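Long-range contacts in Cry23AA1 (Bacillus thuringiensis, PDB 4RHZ), which binds zinc, pairs with Cry37AA1 in a binary crystal toxin complex of the aerolysin family and probably forms pores in target membranes: residues 39-44 with 162-167; 73-78 with 152-157; 56-61 with 145-150. All coordinates share one frame; numbering follows the deposited sequence.

Interaction 1 of 3, residues 39-44 with 162-167; sequences TPQFTE and PVNVEC
The carbonyl oxygen of T39 is gripped twice: by a nearly straight hydrogen bond from N164 N, 2.7 Å from T39 O and in the carbonyl plane, and by a weaker CA-H contact, with V163 CA 3.3 Å from T39 O. T39 N returns a bond to N164 O, which completes the hydrogen-bonded pair. P40 and V163 follow as a non-hydrogen-bonded pair, and Q41 N still donates a hydrogen bond to P162 O at 2.9 Å. N164, its CG anti to the carbonyl carbon (chi1 -62°), uses both ends of its amide. N164 OD1 receives Q41 NE2 at 3.0 Å; the donor stands 37° above the carbonyl plane, although the oxygen lies in the amide plane of Q41. N164 ND2 makes a weak bond to T39 OG1, 3.5 Å away. That hydroxyl also bonds a water, which donates to E166 OE2, while H212 holds E166 OE1. The extended chain of Q41 crosses the P162 ring at about a right angle, with Q41 OE1 3.5 Å from P162 CB, and F42 CE2 lies 3.9 Å from P162 CD. P40 and V163 project to the other face, onto F101. This is an antiparallel pairing at a strand end in the aerolysin-type fold: strand 32-40 peels off its neighbour, and at T43 the chain bonds to G104 of a second sheet.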
# COMPACT_ATOMS: atom_id res chain seq x y z
N THR A 39 12.14 0.19 14.31
CA THR A 39 12.42 -0.53 13.10
C THR A 39 11.19 -1.26 12.55
O THR A 39 10.44 -1.89 13.28
CB THR A 39 13.63 -1.50 13.24
OG1 THR A 39 13.34 -2.45 14.24
CG2 THR A 39 14.97 -0.76 13.58
N PRO A 40 10.97 -1.15 11.22
CA PRO A 40 9.88 -1.77 10.47
C PRO A 40 10.08 -3.25 10.51
O PRO A 40 11.18 -3.67 10.39
CB PRO A 40 10.10 -1.25 9.03
CG PRO A 40 11.60 -1.00 8.96
CD PRO A 40 11.90 -0.42 10.34
N GLN A 41 9.03 -4.04 10.68
CA GLN A 41 9.18 -5.47 10.72
C GLN A 41 9.54 -6.08 9.34
O GLN A 41 10.14 -7.15 9.30
CB GLN A 41 7.93 -6.13 11.32
CG GLN A 41 7.95 -5.94 12.83
CD GLN A 41 6.84 -6.65 13.60
OE1 GLN A 41 5.99 -7.37 13.02
NE2 GLN A 41 6.84 -6.44 14.93
N PHE A 42 9.13 -5.41 8.25
CA PHE A 42 9.51 -5.73 6.89
C PHE A 42 9.57 -4.43 6.15
O PHE A 42 9.12 -3.39 6.63
CB PHE A 42 8.53 -6.72 6.22
CG PHE A 42 7.06 -6.29 6.27
CD1 PHE A 42 6.57 -5.34 5.36
CD2 PHE A 42 6.19 -6.83 7.20
CE1 PHE A 42 5.23 -4.93 5.39
CE2 PHE A 42 4.85 -6.43 7.25
CZ PHE A 42 4.37 -5.45 6.33
N THR A 43 10.12 -4.48 4.96
CA THR A 43 10.35 -3.28 4.20
C THR A 43 9.77 -3.33 2.76
O THR A 43 9.73 -2.31 2.06
CB THR A 43 11.83 -2.95 4.27
OG1 THR A 43 12.04 -1.60 3.86
CG2 THR A 43 12.65 -3.89 3.42
N GLU A 44 9.31 -4.52 2.35
CA GLU A 44 8.68 -4.73 1.06
C GLU A 44 7.20 -4.81 1.27
O GLU A 44 6.71 -5.79 1.85
CB GLU A 44 9.14 -6.06 0.41
CG GLU A 44 10.55 -6.03 -0.20
CD GLU A 44 10.50 -6.07 -1.75
OE1 GLU A 44 10.11 -7.15 -2.31
OE2 GLU A 44 10.86 -5.03 -2.39
N PRO A 162 3.87 -3.06 10.72
CA PRO A 162 4.19 -3.07 12.15
C PRO A 162 5.61 -2.61 12.36
O PRO A 162 6.51 -2.94 11.56
CB PRO A 162 4.03 -4.55 12.56
CG PRO A 162 3.12 -5.18 11.51
CD PRO A 162 3.42 -4.39 10.24
N VAL A 163 5.83 -1.79 13.39
CA VAL A 163 7.22 -1.47 13.74
C VAL A 163 7.51 -1.93 15.18
O VAL A 163 6.58 -2.06 16.04
CB VAL A 163 7.57 0.03 13.54
CG1 VAL A 163 7.17 0.51 12.13
CG2 VAL A 163 6.86 0.91 14.58
N ASN A 164 8.79 -2.21 15.41
CA ASN A 164 9.34 -2.46 16.71
C ASN A 164 9.75 -1.14 17.33
O ASN A 164 10.45 -0.36 16.70
CB ASN A 164 10.58 -3.31 16.56
CG ASN A 164 10.29 -4.65 15.95
OD1 ASN A 164 9.30 -5.32 16.30
ND2 ASN A 164 11.11 -5.02 14.97
N VAL A 165 9.31 -0.91 18.57
CA VAL A 165 9.60 0.32 19.32
C VAL A 165 10.44 -0.10 20.58
O VAL A 165 9.92 -0.68 21.52
CB VAL A 165 8.26 0.99 19.75
CG1 VAL A 165 8.48 2.23 20.57
CG2 VAL A 165 7.37 1.31 18.52
N GLU A 166 11.73 0.15 20.54
CA GLU A 166 12.70 -0.47 21.40
C GLU A 166 13.64 0.53 22.01
O GLU A 166 13.98 1.54 21.37
CB GLU A 166 13.54 -1.48 20.62
CG GLU A 166 12.74 -2.72 20.30
CD GLU A 166 13.60 -3.75 19.61
OE1 GLU A 166 13.97 -4.73 20.26
OE2 GLU A 166 13.97 -3.56 18.44
N CYS A 167 14.08 0.23 23.23
CA CYS A 167 15.25 0.94 23.82
C CYS A 167 15.89 0.13 24.97
O CYS A 167 15.34 -0.88 25.40
CB CYS A 167 14.91 2.34 24.31
SG CYS A 167 13.62 2.28 25.56
O HOH W 1 13.71 -1.62 16.72

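Interaction 2 of 3, residues 73-78 with 152-157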
# COMPACT_ATOMS: atom_id res chain seq x y z
N PHE A 73 -3.63 17.07 -18.22
CA PHE A 73 -4.48 16.47 -17.21
C PHE A 73 -4.18 17.08 -15.87
O PHE A 73 -3.03 17.43 -15.55
CB PHE A 73 -4.19 14.98 -17.11
CG PHE A 73 -4.53 14.24 -18.34
CD1 PHE A 73 -3.54 13.84 -19.22
CD2 PHE A 73 -5.84 13.94 -18.61
CE1 PHE A 73 -3.86 13.11 -20.37
CE2 PHE A 73 -6.19 13.22 -19.76
CZ PHE A 73 -5.19 12.80 -20.64
N THR A 74 -5.22 17.18 -15.08
CA THR A 74 -5.01 17.55 -13.73
C THR A 74 -5.80 16.65 -12.78
O THR A 74 -6.93 16.27 -13.06
CB THR A 74 -5.33 19.03 -13.58
OG1 THR A 74 -4.56 19.53 -12.49
CG2 THR A 74 -6.82 19.28 -13.35
N TRP A 75 -5.20 16.32 -11.65
CA TRP A 75 -5.94 15.59 -10.65
C TRP A 75 -5.51 15.90 -9.20
O TRP A 75 -4.32 16.01 -8.90
CB TRP A 75 -5.85 14.09 -10.92
CG TRP A 75 -6.91 13.33 -10.24
CD1 TRP A 75 -8.26 13.34 -10.52
CD2 TRP A 75 -6.74 12.43 -9.14
NE1 TRP A 75 -8.93 12.50 -9.64
CE2 TRP A 75 -8.02 11.93 -8.79
CE3 TRP A 75 -5.61 11.99 -8.42
CZ2 TRP A 75 -8.20 11.01 -7.75
CZ3 TRP A 75 -5.80 11.07 -7.37
CH2 TRP A 75 -7.08 10.59 -7.04
N THR A 76 -6.49 16.07 -8.33
CA THR A 76 -6.19 16.37 -6.93
C THR A 76 -6.56 15.16 -6.06
O THR A 76 -7.71 14.77 -6.01
CB THR A 76 -6.83 17.68 -6.43
OG1 THR A 76 -8.19 17.71 -6.85
CG2 THR A 76 -6.14 18.87 -6.99
N GLU A 77 -5.54 14.53 -5.50
CA GLU A 77 -5.71 13.35 -4.65
C GLU A 77 -5.62 13.82 -3.19
O GLU A 77 -4.85 14.72 -2.84
CB GLU A 77 -4.61 12.32 -4.87
CG GLU A 77 -3.18 12.74 -4.34
CD GLU A 77 -2.26 11.52 -4.09
OE1 GLU A 77 -2.49 10.50 -4.79
OE2 GLU A 77 -1.36 11.59 -3.21
N THR A 78 -6.46 13.24 -2.37
CA THR A 78 -6.40 13.56 -0.96
C THR A 78 -5.86 12.33 -0.36
O THR A 78 -6.38 11.25 -0.61
CB THR A 78 -7.77 13.96 -0.35
OG1 THR A 78 -8.12 15.28 -0.81
CG2 THR A 78 -7.67 14.02 1.21
N TYR A 152 -5.46 9.17 -18.52
CA TYR A 152 -4.61 9.57 -17.37
C TYR A 152 -4.73 8.50 -16.28
O TYR A 152 -5.83 8.18 -15.82
CB TYR A 152 -5.12 10.94 -16.87
CG TYR A 152 -4.20 11.66 -15.94
CD1 TYR A 152 -2.82 11.68 -16.18
CD2 TYR A 152 -4.70 12.42 -14.88
CE1 TYR A 152 -1.98 12.40 -15.36
CE2 TYR A 152 -3.84 13.12 -14.03
CZ TYR A 152 -2.53 13.11 -14.28
OH TYR A 152 -1.71 13.84 -13.51
N ILE A 153 -3.58 7.93 -15.92
CA ILE A 153 -3.51 6.80 -14.99
C ILE A 153 -2.81 7.30 -13.71
O ILE A 153 -1.71 7.90 -13.80
CB ILE A 153 -2.58 5.64 -15.50
CG1 ILE A 153 -3.11 4.81 -16.71
CG2 ILE A 153 -2.36 4.63 -14.42
CD1 ILE A 153 -4.50 5.06 -17.08
N ILE A 154 -3.40 7.05 -12.53
CA ILE A 154 -2.71 7.31 -11.25
C ILE A 154 -2.39 5.96 -10.57
O ILE A 154 -3.28 5.10 -10.41
CB ILE A 154 -3.50 8.32 -10.38
CG1 ILE A 154 -2.61 9.04 -9.35
CG2 ILE A 154 -4.68 7.67 -9.71
CD1 ILE A 154 -1.87 8.14 -8.45
N GLN A 155 -1.13 5.75 -10.26
CA GLN A 155 -0.69 4.55 -9.66
C GLN A 155 -0.68 4.72 -8.10
O GLN A 155 0.15 5.44 -7.57
CB GLN A 155 0.68 4.16 -10.19
CG GLN A 155 1.16 2.89 -9.67
CD GLN A 155 2.39 2.41 -10.35
OE1 GLN A 155 3.48 2.38 -9.75
NE2 GLN A 155 2.25 2.04 -11.64
N ASN A 156 -1.60 4.04 -7.44
CA ASN A 156 -1.80 4.05 -5.99
C ASN A 156 -1.07 2.98 -5.26
O ASN A 156 -1.04 1.83 -5.72
CB ASN A 156 -3.27 3.91 -5.67
CG ASN A 156 -3.82 5.19 -5.21
OD1 ASN A 156 -4.17 6.09 -6.04
ND2 ASN A 156 -3.84 5.38 -3.85
N GLY A 157 -0.48 3.35 -4.13
CA GLY A 157 0.10 2.36 -3.17
C GLY A 157 -0.49 2.52 -1.76
O GLY A 157 -0.83 3.64 -1.37
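F73 and Y152 meet as two almost parallel rings, 6° apart in plane, across the interior between two layers of beta strands in the elongated aerolysin-type fold. The axes of the two segments come within 8.9 Å and cross at -34°, and no hydrogen bond joins them, so the contact is made almost wholly by side chains. These side chains run antiparallel, and the rings are displaced so far that little of one faces the other. Instead each ring is covered by the other's beta carbon: F73 CB sits over the centre of the Y152 ring, 3.4 Å from its centroid, and Y152 CB lies over the F73 face, toward the rim, in a second CH-pi contact. Different first torsions go with this, F73 CG being anti to its carbonyl carbon and Y152 CG anti to its backbone N. Y152 OH bonds D136. W75 CB meets the edge of the same ring, near its plane and 3.8 Å from Y152 CE2. The side chain of E77 lies about 5 Å from the bound zinc, beside its ligands H79 and H132. Between Y152 and E77, the indole of W75 touches I154 obliquely, W75 CZ3 standing 4.3 Å from I154 CG2.

Interaction 3 of 3, residues 56-61 with 145-150; sequences TKRVDN and KTYVEA
R58 leaves its strand with CG anti to the backbone N (chi1 -178°) and stays extended as far as NE, leaning over the neighbouring strand. Its CB and CG pass above the backbone oxygen of V148, with R58 CG 3.5 Å from V148 O, and CG also lies near E149 CG. R58 CD comes to the rim of the Y147 ring at CD1. At NE the side chain turns polar: R58 NE donates to D60 OD1 at 2.7 Å, and R58 NH2 to D60 OD2 at 2.8 Å, a side-on, two-pronged salt bridge in which both oxygens use their syn lone pairs. CZ stands over the face of the tyrosine ring, 3.8 Å from the Y147 centroid, with guanidinium and ring only 7° from parallel, a stacked cation-pi pair; the two in-plane bonds to D60 hold the guanidinium in this rotation. NH2 lies over the ring centre. NH1 lies near Y147 CE1 and CZ, and R58 NH1 ends 4.4 Å from E149 OE2, probably a weak attraction of opposite charges, since no N-H points at the oxygen. The carboxylate of D60 packs alongside the tyrosine, D60 OD1 3.5 Å from Y147 CB. Beneath this cluster the strands form an antiparallel pairing near one end of the long aerolysin-type beta body, regular up to a G1 beta bulge in which K145 and T146 both face N61. K57 with A150, V59 with V148 and N61 with T146 are its hydrogen-bonded pairs, each doubly bonded. On the opposite face V59 and A150 pack on S69 and V71 of strand 67-90, while V148 meets V231 of the adjacent strand 211-235. The buried N61 amide is held by I142 O and Y65 O at ND2 and by G63 N at OD1.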
# COMPACT_ATOMS: atom_id res chain seq x y z
N THR A 56 -10.10 10.29 -19.78
CA THR A 56 -9.40 10.17 -21.01
C THR A 56 -9.73 11.37 -21.90
O THR A 56 -10.83 11.98 -21.84
CB THR A 56 -9.77 8.86 -21.73
OG1 THR A 56 -11.15 8.96 -22.04
CG2 THR A 56 -9.63 7.66 -20.84
N LYS A 57 -8.76 11.68 -22.74
CA LYS A 57 -8.94 12.73 -23.72
C LYS A 57 -8.75 12.08 -25.09
O LYS A 57 -7.71 11.42 -25.34
CB LYS A 57 -7.92 13.84 -23.45
CG LYS A 57 -8.37 14.72 -22.31
CD LYS A 57 -7.61 15.97 -22.06
CE LYS A 57 -8.27 16.72 -20.85
NZ LYS A 57 -7.56 17.98 -20.52
N ARG A 58 -9.79 12.21 -25.91
CA ARG A 58 -9.79 11.65 -27.23
C ARG A 58 -9.62 12.81 -28.28
O ARG A 58 -10.30 13.88 -28.19
CB ARG A 58 -11.11 10.89 -27.47
CG ARG A 58 -11.16 10.21 -28.83
CD ARG A 58 -12.54 9.50 -29.18
NE ARG A 58 -12.67 9.28 -30.63
CZ ARG A 58 -13.32 8.27 -31.23
NH1 ARG A 58 -13.89 7.30 -30.50
NH2 ARG A 58 -13.39 8.21 -32.59
N VAL A 59 -8.77 12.55 -29.28
CA VAL A 59 -8.53 13.52 -30.38
C VAL A 59 -8.57 12.76 -31.69
O VAL A 59 -7.76 11.89 -31.90
CB VAL A 59 -7.17 14.25 -30.28
CG1 VAL A 59 -7.06 15.40 -31.33
CG2 VAL A 59 -6.93 14.87 -28.87
N ASP A 60 -9.54 13.11 -32.53
CA ASP A 60 -9.68 12.57 -33.88
C ASP A 60 -8.98 13.50 -34.93
O ASP A 60 -9.32 14.70 -35.02
CB ASP A 60 -11.17 12.44 -34.21
CG ASP A 60 -11.87 11.35 -33.35
OD1 ASP A 60 -11.68 11.24 -32.12
OD2 ASP A 60 -12.65 10.56 -33.90
N ASN A 61 -7.97 12.97 -35.63
CA ASN A 61 -7.36 13.63 -36.76
C ASN A 61 -8.04 13.13 -38.05
O ASN A 61 -7.65 12.11 -38.64
CB ASN A 61 -5.85 13.36 -36.79
CG ASN A 61 -5.14 14.07 -38.04
OD1 ASN A 61 -5.76 14.82 -38.75
ND2 ASN A 61 -3.86 13.76 -38.26
N LYS A 145 -6.01 10.41 -40.43
CA LYS A 145 -7.09 9.42 -40.36
C LYS A 145 -6.92 8.50 -39.11
O LYS A 145 -7.08 7.30 -39.20
CB LYS A 145 -7.16 8.58 -41.68
CG LYS A 145 -7.26 9.40 -42.99
CD LYS A 145 -8.53 10.21 -43.08
CE LYS A 145 -8.52 11.11 -44.33
NZ LYS A 145 -9.82 11.90 -44.32
N THR A 146 -6.59 9.06 -37.97
CA THR A 146 -6.37 8.25 -36.77
C THR A 146 -6.91 9.04 -35.60
O THR A 146 -6.87 10.28 -35.58
CB THR A 146 -4.87 7.99 -36.58
OG1 THR A 146 -4.40 7.30 -37.74
CG2 THR A 146 -4.59 7.13 -35.37
N TYR A 147 -7.44 8.32 -34.63
CA TYR A 147 -7.69 8.99 -33.38
C TYR A 147 -6.80 8.43 -32.29
O TYR A 147 -6.20 7.34 -32.40
CB TYR A 147 -9.14 8.96 -33.04
CG TYR A 147 -9.69 7.61 -32.67
CD1 TYR A 147 -9.83 7.22 -31.31
CD2 TYR A 147 -10.14 6.73 -33.67
CE1 TYR A 147 -10.38 6.00 -30.95
CE2 TYR A 147 -10.68 5.51 -33.34
CZ TYR A 147 -10.79 5.15 -31.97
OH TYR A 147 -11.34 3.93 -31.70
N VAL A 148 -6.71 9.22 -31.23
CA VAL A 148 -5.88 8.90 -30.12
C VAL A 148 -6.82 8.97 -28.87
O VAL A 148 -7.72 9.84 -28.77
CB VAL A 148 -4.69 9.86 -30.18
CG1 VAL A 148 -4.59 10.76 -29.08
CG2 VAL A 148 -3.41 9.14 -30.51
N GLU A 149 -6.66 7.99 -27.99
CA GLU A 149 -7.26 8.08 -26.65
C GLU A 149 -6.10 8.21 -25.69
O GLU A 149 -5.26 7.26 -25.62
CB GLU A 149 -8.06 6.82 -26.32
CG GLU A 149 -9.55 6.93 -26.68
CD GLU A 149 -10.29 5.58 -26.78
OE1 GLU A 149 -9.76 4.56 -26.32
OE2 GLU A 149 -11.40 5.54 -27.34
N ALA A 150 -6.00 9.36 -25.00
CA ALA A 150 -4.94 9.55 -24.02
C ALA A 150 -5.65 9.41 -22.66
O ALA A 150 -6.55 10.22 -22.32
CB ALA A 150 -4.22 10.93 -24.16

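In the fold
All three interactions use strand 146-179, at successive points along its length. Interaction 3 and interaction 1 are edge-to-edge antiparallel pairings on it, with strands 50-61 and 32-40, and their centres lie 48 Å apart. Interaction 2 is instead a buried contact with strand 67-90 across the interior, almost wholly of side chains and without hydrogen bonds. Chemistry follows place: the surface contact of 39-44 with 162-167 relies on amides, a hydroxyl and water, the partly buried 56-61 with 145-150 sets a charged stack on one face, and 73-78 with 152-157 is largely aromatic and aliphatic. Interactions 2 and 3 touch, F73 CE2 packing 3.7 Å from K57 CG, whereas interaction 1 stands clear of both.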